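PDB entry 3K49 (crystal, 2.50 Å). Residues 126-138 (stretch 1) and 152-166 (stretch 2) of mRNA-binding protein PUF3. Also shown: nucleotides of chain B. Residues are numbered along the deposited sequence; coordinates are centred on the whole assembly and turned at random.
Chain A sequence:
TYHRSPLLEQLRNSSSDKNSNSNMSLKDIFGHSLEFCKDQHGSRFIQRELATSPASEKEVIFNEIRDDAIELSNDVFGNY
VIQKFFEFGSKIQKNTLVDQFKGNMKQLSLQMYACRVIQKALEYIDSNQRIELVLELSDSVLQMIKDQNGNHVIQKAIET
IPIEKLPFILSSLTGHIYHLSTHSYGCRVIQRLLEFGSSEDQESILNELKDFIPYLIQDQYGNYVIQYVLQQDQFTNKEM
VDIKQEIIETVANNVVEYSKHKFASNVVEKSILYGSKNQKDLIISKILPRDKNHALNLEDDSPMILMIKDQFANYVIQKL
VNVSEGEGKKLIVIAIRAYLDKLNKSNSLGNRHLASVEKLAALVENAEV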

# COMPACT_ATOMS: atom_id res chain seq x y z
N ASP A 126 -20.62 -12.51 7.73
CA ASP A 126 -20.71 -12.05 9.12
C ASP A 126 -19.41 -12.30 9.87
O ASP A 126 -18.65 -13.22 9.55
CB ASP A 126 -21.93 -12.63 9.86
CG ASP A 126 -21.80 -14.14 10.15
OD1 ASP A 126 -20.66 -14.66 10.22
OD2 ASP A 126 -22.85 -14.81 10.31
N SER A 127 -19.19 -11.49 10.89
CA SER A 127 -17.90 -11.42 11.56
C SER A 127 -17.41 -12.81 11.97
O SER A 127 -16.22 -13.10 11.87
CB SER A 127 -17.96 -10.47 12.77
OG SER A 127 -18.59 -11.09 13.87
N ASN A 128 -18.33 -13.67 12.40
CA ASN A 128 -17.97 -15.01 12.85
C ASN A 128 -17.51 -15.91 11.72
O ASN A 128 -16.64 -16.76 11.91
CB ASN A 128 -19.14 -15.67 13.57
CG ASN A 128 -19.53 -14.92 14.83
OD1 ASN A 128 -18.67 -14.40 15.55
ND2 ASN A 128 -20.83 -14.86 15.10
N GLN A 129 -18.11 -15.74 10.55
CA GLN A 129 -17.72 -16.53 9.40
C GLN A 129 -16.35 -16.10 8.90
O GLN A 129 -15.59 -16.93 8.40
CB GLN A 129 -18.76 -16.43 8.28
CG GLN A 129 -19.96 -17.31 8.50
CD GLN A 129 -21.13 -16.95 7.61
OE1 GLN A 129 -21.42 -15.77 7.39
NE2 GLN A 129 -21.83 -17.97 7.13
N ARG A 130 -16.02 -14.82 9.04
CA ARG A 130 -14.70 -14.34 8.65
C ARG A 130 -13.60 -15.07 9.40
O ARG A 130 -12.70 -15.68 8.79
CB ARG A 130 -14.56 -12.85 8.91
CG ARG A 130 -15.26 -11.98 7.93
CD ARG A 130 -15.26 -10.56 8.44
NE ARG A 130 -16.39 -9.84 7.88
CZ ARG A 130 -16.97 -8.80 8.46
NH1 ARG A 130 -16.52 -8.36 9.63
NH2 ARG A 130 -18.02 -8.22 7.89
N ILE A 131 -13.68 -15.04 10.72
CA ILE A 131 -12.64 -15.61 11.56
C ILE A 131 -12.61 -17.14 11.38
O ILE A 131 -11.55 -17.77 11.32
CB ILE A 131 -12.80 -15.19 13.05
CG1 ILE A 131 -11.72 -15.84 13.91
CG2 ILE A 131 -14.19 -15.52 13.57
CD1 ILE A 131 -10.30 -15.53 13.43
N GLU A 132 -13.79 -17.72 11.24
CA GLU A 132 -13.91 -19.16 11.01
C GLU A 132 -13.12 -19.60 9.78
O GLU A 132 -12.40 -20.60 9.82
CB GLU A 132 -15.39 -19.52 10.85
CG GLU A 132 -15.72 -20.99 10.93
CD GLU A 132 -17.21 -21.24 10.68
OE1 GLU A 132 -17.54 -22.21 9.97
OE2 GLU A 132 -18.05 -20.45 11.17
N LEU A 133 -13.26 -18.85 8.69
CA LEU A 133 -12.49 -19.11 7.46
C LEU A 133 -10.99 -18.82 7.61
O LEU A 133 -10.15 -19.62 7.20
CB LEU A 133 -13.05 -18.28 6.30
CG LEU A 133 -14.37 -18.76 5.69
CD1 LEU A 133 -14.75 -17.87 4.53
CD2 LEU A 133 -14.27 -20.24 5.23
N VAL A 134 -10.67 -17.67 8.20
CA VAL A 134 -9.28 -17.26 8.35
C VAL A 134 -8.47 -18.20 9.26
O VAL A 134 -7.28 -18.41 9.03
CB VAL A 134 -9.17 -15.80 8.83
CG1 VAL A 134 -7.74 -15.46 9.20
CG2 VAL A 134 -9.69 -14.86 7.73
N LEU A 135 -9.11 -18.76 10.28
CA LEU A 135 -8.46 -19.72 11.18
C LEU A 135 -7.79 -20.88 10.46
O LEU A 135 -6.92 -21.54 11.01
CB LEU A 135 -9.47 -20.26 12.20
CG LEU A 135 -9.40 -19.66 13.61
CD1 LEU A 135 -10.76 -19.23 14.10
CD2 LEU A 135 -8.77 -20.64 14.57
N GLU A 136 -8.21 -21.13 9.22
CA GLU A 136 -7.68 -22.25 8.45
C GLU A 136 -6.30 -21.93 7.94
O GLU A 136 -5.61 -22.82 7.40
CB GLU A 136 -8.60 -22.59 7.28
CG GLU A 136 -9.94 -23.14 7.69
CD GLU A 136 -10.82 -23.49 6.50
OE1 GLU A 136 -10.27 -23.96 5.47
OE2 GLU A 136 -12.06 -23.31 6.59
N LEU A 137 -5.90 -20.67 8.09
CA LEU A 137 -4.61 -20.20 7.62
C LEU A 137 -3.65 -20.04 8.79
O LEU A 137 -2.53 -19.56 8.61
CB LEU A 137 -4.76 -18.88 6.86
CG LEU A 137 -5.68 -18.89 5.63
CD1 LEU A 137 -5.96 -17.47 5.15
CD2 LEU A 137 -5.09 -19.74 4.52
N SER A 138 -4.08 -20.48 9.97
CA SER A 138 -3.35 -20.20 11.20
C SER A 138 -1.92 -20.77 11.26
O SER A 138 -1.08 -20.27 12.01
CB SER A 138 -4.16 -20.65 12.43
OG SER A 138 -4.36 -22.05 12.42
P A B 8 2.59 -8.69 -8.16
OP1 A B 8 3.71 -9.53 -7.70
OP2 A B 8 2.75 -7.84 -9.36
O5' A B 8 1.32 -9.63 -8.41
C5' A B 8 0.04 -9.07 -8.64
C4' A B 8 -1.00 -10.16 -8.80
O4' A B 8 -1.55 -10.48 -7.51
C3' A B 8 -2.21 -9.77 -9.62
O3' A B 8 -1.91 -9.98 -10.99
C2' A B 8 -3.27 -10.75 -9.13
O2' A B 8 -3.23 -12.01 -9.76
C1' A B 8 -2.86 -10.97 -7.67
N9 A B 8 -3.75 -10.34 -6.69
C8 A B 8 -4.45 -10.99 -5.71
N7 A B 8 -5.18 -10.21 -4.96
C5 A B 8 -4.96 -8.95 -5.48
C6 A B 8 -5.44 -7.68 -5.13
N6 A B 8 -6.30 -7.48 -4.12
N1 A B 8 -5.01 -6.62 -5.84
C2 A B 8 -4.15 -6.82 -6.85
N3 A B 8 -3.62 -7.97 -7.28
C4 A B 8 -4.07 -9.01 -6.54
P A B 7 4.51 -2.86 -7.93
OP1 A B 7 4.79 -3.63 -9.16
OP2 A B 7 3.81 -1.55 -8.03
O5' A B 7 3.70 -3.81 -6.93
C5' A B 7 4.38 -4.90 -6.33
C4' A B 7 3.41 -6.00 -5.92
O4' A B 7 2.79 -5.67 -4.66
C3' A B 7 2.27 -6.41 -6.85
O3' A B 7 2.22 -7.83 -6.85
C2' A B 7 1.04 -5.94 -6.08
O2' A B 7 -0.16 -6.66 -6.35
C1' A B 7 1.52 -6.26 -4.67
N9 A B 7 0.74 -5.75 -3.55
C8 A B 7 0.43 -6.45 -2.41
N7 A B 7 -0.30 -5.77 -1.56
C5 A B 7 -0.47 -4.54 -2.17
C6 A B 7 -1.14 -3.39 -1.76
N6 A B 7 -1.77 -3.29 -0.59
N1 A B 7 -1.14 -2.33 -2.60
C2 A B 7 -0.47 -2.43 -3.77
N3 A B 7 0.22 -3.47 -4.25
C4 A B 7 0.17 -4.50 -3.39
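Stretch 2, residues 152-166: HVIQKAIETIPIEKL

Helical repeat proteins illustrate how two short helices pack largely through apolar side chains, whose rotamers set which atoms meet, and PUF3 offers a compact example. In stretch 1, D126 caps a helix that begins at S127: its p rotamer brings OD1 to 2.8 Å from the backbone N of Q129, which donates to it. A 3-10 segment, 135-137, follows. Stretch 2 enters already helical at H152, stays so through T160, leaves helical geometry at I161 and turns through a second 3-10 segment, 163-165. The two helices run in roughly opposite senses: V153 and I154 lie against L137, A157 against V134, and T160 and I161 against R130.

V134 meets three residues of stretch 2. With chi1 t, its CG2 lies 3.8 Å from A157 CB and 3.5 Å from I161 CD1, while its CG1 lies 3.8 Å from L166 CD2. The small side chain of A157 accompanies a CA-CA separation of 7.0 Å from V134. I161 points its CA-CB bond sideways, yet its m,t conformation carries CD1 back to the helix, 3.8 Å from R130 CB. I131, t then p, extends CD1 to 3.4 Å from K165 O and 4.2 Å from L166 CD2. At the other end, L137 (m,t) places CD1 4.1 Å from V153 CG1.

Polar groups gather at the margin. T160 is p, and its OG1 donates to K156 O (3.0 Å) within its own helix. A water joins the stretches, accepting from R130 NH1 at 3.0 Å and donating to T160 O at 2.7 Å. K165 is almost fully extended beyond its m chi1, which brings NZ to 4.1 Å from S127 OG.

Q155 faces the RNA instead: its OE1 accepts from N6 of adenosine 7 of chain B and its NE2 donates to N7 of the same nucleotide, both at 2.9 Å, as befits an mRNA-binding protein.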

# COMPACT_ATOMS: atom_id res chain seq x y z
N HIS A 152 -2.59 -10.88 -0.14
CA HIS A 152 -3.73 -9.99 -0.21
C HIS A 152 -4.85 -10.49 0.70
O HIS A 152 -5.59 -9.70 1.27
CB HIS A 152 -4.23 -9.87 -1.63
CG HIS A 152 -3.29 -9.18 -2.55
ND1 HIS A 152 -3.39 -7.84 -2.85
CD2 HIS A 152 -2.25 -9.65 -3.29
CE1 HIS A 152 -2.44 -7.51 -3.71
NE2 HIS A 152 -1.74 -8.59 -4.00
N VAL A 153 -4.95 -11.80 0.84
CA VAL A 153 -5.98 -12.38 1.70
C VAL A 153 -5.66 -12.07 3.14
O VAL A 153 -6.57 -11.72 3.91
CB VAL A 153 -5.99 -13.89 1.54
CG1 VAL A 153 -6.95 -14.52 2.52
CG2 VAL A 153 -6.30 -14.25 0.10
N ILE A 154 -4.38 -12.23 3.50
CA ILE A 154 -3.85 -11.84 4.80
C ILE A 154 -4.16 -10.38 5.13
O ILE A 154 -4.70 -10.10 6.19
CB ILE A 154 -2.32 -12.05 4.90
CG1 ILE A 154 -1.99 -13.54 4.77
CG2 ILE A 154 -1.81 -11.48 6.25
CD1 ILE A 154 -2.77 -14.42 5.76
N GLN A 155 -3.83 -9.47 4.21
CA GLN A 155 -4.09 -8.04 4.39
C GLN A 155 -5.60 -7.79 4.59
O GLN A 155 -6.02 -7.06 5.49
CB GLN A 155 -3.59 -7.25 3.18
CG GLN A 155 -2.09 -7.00 3.11
CD GLN A 155 -1.67 -6.37 1.78
OE1 GLN A 155 -2.03 -5.23 1.49
NE2 GLN A 155 -0.91 -7.10 0.97
N LYS A 156 -6.40 -8.41 3.74
CA LYS A 156 -7.84 -8.30 3.82
C LYS A 156 -8.34 -8.78 5.18
O LYS A 156 -9.19 -8.14 5.82
CB LYS A 156 -8.48 -9.11 2.68
CG LYS A 156 -10.00 -8.96 2.60
CD LYS A 156 -10.44 -7.50 2.49
CE LYS A 156 -10.09 -6.95 1.13
NZ LYS A 156 -10.81 -5.70 0.82
N ALA A 157 -7.82 -9.92 5.63
CA ALA A 157 -8.15 -10.45 6.95
C ALA A 157 -7.80 -9.44 8.07
O ALA A 157 -8.59 -9.20 8.99
CB ALA A 157 -7.48 -11.78 7.19
N ILE A 158 -6.63 -8.83 7.97
CA ILE A 158 -6.27 -7.81 8.97
C ILE A 158 -7.22 -6.59 8.95
O ILE A 158 -7.52 -6.00 9.99
CB ILE A 158 -4.81 -7.33 8.81
CG1 ILE A 158 -3.85 -8.49 9.08
CG2 ILE A 158 -4.52 -6.17 9.74
CD1 ILE A 158 -2.52 -8.29 8.51
N GLU A 159 -7.70 -6.23 7.76
CA GLU A 159 -8.59 -5.08 7.60
C GLU A 159 -10.01 -5.36 8.08
O GLU A 159 -10.70 -4.44 8.54
CB GLU A 159 -8.62 -4.64 6.13
CG GLU A 159 -7.32 -4.01 5.68
CD GLU A 159 -7.16 -4.02 4.18
OE1 GLU A 159 -8.20 -4.17 3.49
OE2 GLU A 159 -6.01 -3.89 3.70
N THR A 160 -10.44 -6.61 7.99
CA THR A 160 -11.84 -6.96 8.26
C THR A 160 -12.08 -7.62 9.63
O THR A 160 -13.22 -7.72 10.08
CB THR A 160 -12.43 -7.90 7.16
OG1 THR A 160 -11.71 -9.15 7.15
CG2 THR A 160 -12.35 -7.25 5.77
N ILE A 161 -11.01 -8.09 10.27
CA ILE A 161 -11.16 -8.81 11.54
C ILE A 161 -10.36 -8.13 12.64
O ILE A 161 -9.22 -7.72 12.40
CB ILE A 161 -10.75 -10.29 11.43
CG1 ILE A 161 -11.51 -10.98 10.30
CG2 ILE A 161 -10.99 -11.02 12.75
CD1 ILE A 161 -10.91 -12.32 9.87
N PRO A 162 -10.95 -7.97 13.84
CA PRO A 162 -10.26 -7.34 14.97
C PRO A 162 -9.03 -8.15 15.36
O PRO A 162 -9.15 -9.35 15.63
CB PRO A 162 -11.30 -7.40 16.09
CG PRO A 162 -12.61 -7.41 15.37
CD PRO A 162 -12.36 -8.26 14.16
N ILE A 163 -7.88 -7.49 15.39
CA ILE A 163 -6.59 -8.14 15.60
C ILE A 163 -6.55 -9.04 16.84
O ILE A 163 -5.84 -10.04 16.86
CB ILE A 163 -5.44 -7.10 15.67
CG1 ILE A 163 -4.07 -7.78 15.61
CG2 ILE A 163 -5.62 -6.17 16.90
CD1 ILE A 163 -3.75 -8.35 14.26
N GLU A 164 -7.31 -8.68 17.88
CA GLU A 164 -7.47 -9.55 19.05
C GLU A 164 -7.93 -10.96 18.65
O GLU A 164 -7.62 -11.94 19.33
CB GLU A 164 -8.46 -8.94 20.06
CG GLU A 164 -9.86 -8.69 19.52
CD GLU A 164 -10.70 -7.81 20.46
OE1 GLU A 164 -11.72 -7.24 19.99
OE2 GLU A 164 -10.34 -7.70 21.65
N LYS A 165 -8.68 -11.07 17.56
CA LYS A 165 -9.11 -12.39 17.11
C LYS A 165 -8.07 -13.07 16.23
O LYS A 165 -8.26 -14.22 15.82
CB LYS A 165 -10.44 -12.29 16.36
CG LYS A 165 -11.59 -11.70 17.17
CD LYS A 165 -12.86 -11.66 16.33
CE LYS A 165 -14.06 -11.16 17.12
NZ LYS A 165 -15.29 -11.11 16.28
N LEU A 166 -6.97 -12.37 15.96
CA LEU A 166 -5.92 -12.87 15.07
C LEU A 166 -4.53 -12.99 15.70
O LEU A 166 -3.55 -12.52 15.12
CB LEU A 166 -5.80 -11.94 13.87
CG LEU A 166 -6.92 -11.82 12.85
CD1 LEU A 166 -6.57 -10.69 11.89
CD2 LEU A 166 -7.10 -13.14 12.11
O HOH W 1 -14.61 -9.53 11.58